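Local coordinates for carbohydrate kinase, pfkB family (Enterococcus faecalis, PDB 3KTN), which probably phosphorylates 2-keto-3-deoxygluconate, as a metal-binding sugar kinase of the pfkB (ribokinase-like) family, at residues A[36-49]-A[277-291]. Numbering follows the deposited sequence.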
# COMPACT_ATOMS: atom_id res chain seq x y z
N THR A 36 -13.61 -4.35 -23.89
CA THR A 36 -14.20 -3.37 -24.82
C THR A 36 -15.63 -3.02 -24.43
O THR A 36 -15.96 -1.84 -24.31
CB THR A 36 -14.19 -3.90 -26.27
OG1 THR A 36 -12.85 -3.86 -26.78
CG2 THR A 36 -15.09 -3.05 -27.18
N GLY A 37 -16.47 -4.03 -24.22
CA GLY A 37 -17.85 -3.78 -23.85
C GLY A 37 -18.00 -3.10 -22.49
O GLY A 37 -18.90 -2.29 -22.29
N VAL A 38 -17.12 -3.43 -21.55
CA VAL A 38 -17.17 -2.82 -20.23
C VAL A 38 -16.77 -1.36 -20.31
O VAL A 38 -17.47 -0.49 -19.79
CB VAL A 38 -16.23 -3.56 -19.24
CG1 VAL A 38 -16.34 -2.96 -17.84
CG2 VAL A 38 -16.59 -5.04 -19.22
N ASN A 39 -15.66 -1.08 -20.99
CA ASN A 39 -15.17 0.29 -21.13
C ASN A 39 -16.20 1.17 -21.81
O ASN A 39 -16.46 2.30 -21.38
CB ASN A 39 -13.87 0.34 -21.95
CG ASN A 39 -12.80 -0.59 -21.40
OD1 ASN A 39 -12.85 -1.01 -20.24
ND2 ASN A 39 -11.81 -0.91 -22.23
N LEU A 40 -16.77 0.65 -22.89
CA LEU A 40 -17.77 1.38 -23.65
C LEU A 40 -19.00 1.71 -22.81
O LEU A 40 -19.35 2.88 -22.65
CB LEU A 40 -18.19 0.57 -24.88
CG LEU A 40 -19.22 1.27 -25.78
CD1 LEU A 40 -18.62 2.56 -26.32
CD2 LEU A 40 -19.64 0.35 -26.92
N LEU A 41 -19.65 0.67 -22.29
CA LEU A 41 -20.85 0.87 -21.49
C LEU A 41 -20.61 1.69 -20.22
O LEU A 41 -21.48 2.48 -19.81
CB LEU A 41 -21.46 -0.49 -21.13
CG LEU A 41 -21.88 -1.38 -22.31
CD1 LEU A 41 -22.62 -2.59 -21.77
CD2 LEU A 41 -22.74 -0.59 -23.29
N ALA A 42 -19.45 1.52 -19.61
CA ALA A 42 -19.12 2.26 -18.39
C ALA A 42 -19.10 3.75 -18.67
O ALA A 42 -19.68 4.54 -17.93
CB ALA A 42 -17.75 1.82 -17.85
N ASN A 43 -18.45 4.14 -19.76
CA ASN A 43 -18.37 5.55 -20.12
C ASN A 43 -19.76 6.09 -20.48
O ASN A 43 -20.13 7.18 -20.06
CB ASN A 43 -17.42 5.76 -21.30
CG ASN A 43 -16.92 7.19 -21.39
OD1 ASN A 43 -17.43 8.08 -20.72
ND2 ASN A 43 -15.90 7.41 -22.22
N LEU A 44 -20.52 5.32 -21.26
CA LEU A 44 -21.87 5.73 -21.65
C LEU A 44 -22.78 5.85 -20.42
O LEU A 44 -23.63 6.73 -20.36
CB LEU A 44 -22.45 4.73 -22.66
CG LEU A 44 -21.78 4.74 -24.04
CD1 LEU A 44 -22.36 3.63 -24.92
CD2 LEU A 44 -21.97 6.10 -24.70
N ALA A 45 -22.59 4.97 -19.44
CA ALA A 45 -23.40 5.04 -18.22
C ALA A 45 -23.02 6.32 -17.48
O ALA A 45 -23.87 6.98 -16.87
CB ALA A 45 -23.14 3.82 -17.34
N HIS A 46 -21.74 6.69 -17.53
CA HIS A 46 -21.30 7.91 -16.88
C HIS A 46 -21.82 9.13 -17.64
O HIS A 46 -21.86 10.24 -17.10
CB HIS A 46 -19.77 7.96 -16.78
CG HIS A 46 -19.24 7.29 -15.55
ND1 HIS A 46 -19.39 5.94 -15.31
CD2 HIS A 46 -18.64 7.80 -14.45
CE1 HIS A 46 -18.90 5.65 -14.12
NE2 HIS A 46 -18.44 6.76 -13.57
N PHE A 47 -22.21 8.92 -18.89
CA PHE A 47 -22.76 9.99 -19.71
C PHE A 47 -24.28 9.99 -19.47
O PHE A 47 -25.02 10.73 -20.12
CB PHE A 47 -22.46 9.77 -21.19
CG PHE A 47 -21.04 10.09 -21.59
CD1 PHE A 47 -20.28 11.00 -20.86
CD2 PHE A 47 -20.48 9.51 -22.73
CE1 PHE A 47 -18.98 11.35 -21.27
CE2 PHE A 47 -19.18 9.85 -23.14
CZ PHE A 47 -18.44 10.77 -22.40
N GLN A 48 -24.70 9.14 -18.54
CA GLN A 48 -26.10 9.02 -18.14
C GLN A 48 -27.08 8.33 -19.09
O GLN A 48 -28.25 8.70 -19.16
CB GLN A 48 -26.64 10.40 -17.75
CG GLN A 48 -25.84 11.06 -16.64
CD GLN A 48 -26.51 12.29 -16.07
OE1 GLN A 48 -27.56 12.20 -15.45
NE2 GLN A 48 -25.90 13.45 -16.30
N LEU A 49 -26.60 7.34 -19.82
CA LEU A 49 -27.47 6.58 -20.70
C LEU A 49 -27.67 5.26 -19.98
O LEU A 49 -26.86 4.88 -19.14
CB LEU A 49 -26.80 6.33 -22.05
CG LEU A 49 -26.48 7.56 -22.90
CD1 LEU A 49 -25.91 7.12 -24.24
CD2 LEU A 49 -27.75 8.38 -23.11
N GLY A 277 -7.35 0.77 -23.90
CA GLY A 277 -8.79 0.96 -23.92
C GLY A 277 -9.26 2.36 -24.28
O GLY A 277 -10.46 2.59 -24.41
N ALA A 278 -8.33 3.30 -24.44
CA ALA A 278 -8.69 4.68 -24.77
C ALA A 278 -9.51 4.76 -26.04
O ALA A 278 -10.27 5.71 -26.24
CB ALA A 278 -7.44 5.54 -24.89
N GLY A 279 -9.35 3.77 -26.92
CA GLY A 279 -10.11 3.76 -28.15
C GLY A 279 -11.59 3.62 -27.86
O GLY A 279 -12.43 4.09 -28.63
N ASP A 280 -11.93 2.99 -26.73
CA ASP A 280 -13.33 2.82 -26.38
C ASP A 280 -13.95 4.10 -25.85
O ASP A 280 -15.18 4.25 -25.86
CB ASP A 280 -13.49 1.68 -25.37
CG ASP A 280 -12.90 0.38 -25.86
OD1 ASP A 280 -13.15 0.04 -27.04
OD2 ASP A 280 -12.20 -0.31 -25.09
N ALA A 281 -13.12 5.03 -25.40
CA ALA A 281 -13.62 6.31 -24.90
C ALA A 281 -14.02 7.17 -26.11
O ALA A 281 -14.98 7.93 -26.05
CB ALA A 281 -12.56 7.03 -24.07
N TYR A 282 -13.26 7.04 -27.20
CA TYR A 282 -13.58 7.79 -28.41
C TYR A 282 -14.93 7.30 -28.93
O TYR A 282 -15.82 8.09 -29.24
CB TYR A 282 -12.51 7.57 -29.49
CG TYR A 282 -12.79 8.35 -30.76
CD1 TYR A 282 -12.63 9.73 -30.80
CD2 TYR A 282 -13.25 7.71 -31.92
CE1 TYR A 282 -12.91 10.47 -31.94
CE2 TYR A 282 -13.54 8.43 -33.08
CZ TYR A 282 -13.37 9.81 -33.08
OH TYR A 282 -13.65 10.55 -34.20
N ALA A 283 -15.08 5.98 -29.02
CA ALA A 283 -16.32 5.38 -29.49
C ALA A 283 -17.50 5.80 -28.62
O ALA A 283 -18.58 6.10 -29.13
CB ALA A 283 -16.20 3.87 -29.50
N ALA A 284 -17.29 5.83 -27.30
CA ALA A 284 -18.36 6.23 -26.39
C ALA A 284 -18.78 7.66 -26.68
O ALA A 284 -19.96 7.99 -26.59
CB ALA A 284 -17.89 6.11 -24.94
N GLY A 285 -17.81 8.50 -27.01
CA GLY A 285 -18.11 9.88 -27.32
C GLY A 285 -18.90 10.00 -28.61
O GLY A 285 -19.81 10.83 -28.72
N ILE A 286 -18.54 9.18 -29.60
CA ILE A 286 -19.22 9.18 -30.89
C ILE A 286 -20.66 8.71 -30.69
O ILE A 286 -21.60 9.36 -31.15
CB ILE A 286 -18.53 8.23 -31.90
CG1 ILE A 286 -17.14 8.77 -32.27
CG2 ILE A 286 -19.40 8.08 -33.14
CD1 ILE A 286 -17.12 10.22 -32.76
N LEU A 287 -20.83 7.59 -30.00
CA LEU A 287 -22.16 7.06 -29.74
C LEU A 287 -23.01 8.05 -28.96
O LEU A 287 -24.21 8.18 -29.21
CB LEU A 287 -22.09 5.73 -28.99
CG LEU A 287 -21.51 4.58 -29.82
CD1 LEU A 287 -21.62 3.26 -29.08
CD2 LEU A 287 -22.26 4.51 -31.14
N TYR A 288 -22.40 8.74 -28.00
CA TYR A 288 -23.14 9.71 -27.20
C TYR A 288 -23.64 10.84 -28.09
O TYR A 288 -24.77 11.31 -27.94
CB TYR A 288 -22.28 10.32 -26.10
CG TYR A 288 -23.07 11.28 -25.24
CD1 TYR A 288 -24.10 10.82 -24.43
CD2 TYR A 288 -22.83 12.65 -25.30
CE1 TYR A 288 -24.90 11.71 -23.70
CE2 TYR A 288 -23.62 13.55 -24.57
CZ TYR A 288 -24.65 13.07 -23.78
OH TYR A 288 -25.43 13.95 -23.06
N GLY A 289 -22.77 11.29 -29.00
CA GLY A 289 -23.13 12.36 -29.91
C GLY A 289 -24.30 11.90 -30.76
O GLY A 289 -25.21 12.68 -31.06
N TYR A 290 -24.28 10.63 -31.14
CA TYR A 290 -25.34 10.05 -31.95
C TYR A 290 -26.66 10.07 -31.18
O TYR A 290 -27.69 10.50 -31.70
CB TYR A 290 -24.99 8.61 -32.32
CG TYR A 290 -25.93 8.02 -33.33
CD1 TYR A 290 -25.82 8.34 -34.68
CD2 TYR A 290 -26.96 7.16 -32.94
CE1 TYR A 290 -26.71 7.83 -35.62
CE2 TYR A 290 -27.86 6.64 -33.88
CZ TYR A 290 -27.73 6.98 -35.21
OH TYR A 290 -28.61 6.47 -36.14
N SER A 291 -26.62 9.60 -29.93
CA SER A 291 -27.80 9.54 -29.09
C SER A 291 -28.41 10.92 -28.87
O SER A 291 -29.60 11.04 -28.57
CB SER A 291 -27.46 8.93 -27.73
OG SER A 291 -26.61 9.79 -26.99
O HOH W 1 -26.72 12.78 -20.89
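Two helices of the ribokinase-like core, 36-46 and 278-291, pack with their N-terminal ends together, D280 of one meeting N39 of the other; their axes come within 8.5 Å at a crossing angle of -45°. The N39 amide gives a nearly straight hydrogen bond, ND2 to D280 OD2 2.9 Å, which meets the carboxylate on its anti side. T36 lies by the other oxygen, its CG2 3.7 Å from D280 OD1. In pfkB kinases the aspartate of the GAGD sequence, here G277 to D280, is the usual catalytic base, and the glycine-rich turn with the helix start forms an anion hole; D280 probably has that role, and the bond from N39 would help to fix the orientation of its carboxylate. G277 follows the magnesium ligand I276, and a sulfate bound near T36 is consistent with an anion-binding pocket.

Farther along, the contact turns apolar. L40 is a knob among D280, A283, A284 and L287; with CG anti to the backbone N (chi1 -179°), its CD1 comes 3.9 Å from A284 CB. L44 CD2 also lies against the small A284. At the Schellman motif that ends helix 36-46, closed by Q48 with its positive phi, the F47 and Y288 rings meet obliquely, centroids 5.1 Å apart and planes at 44°, while L49 CD1, just past it, touches the Y288 ring edge. A water bonded to F47 O and Y288 OH bridges the two segments here.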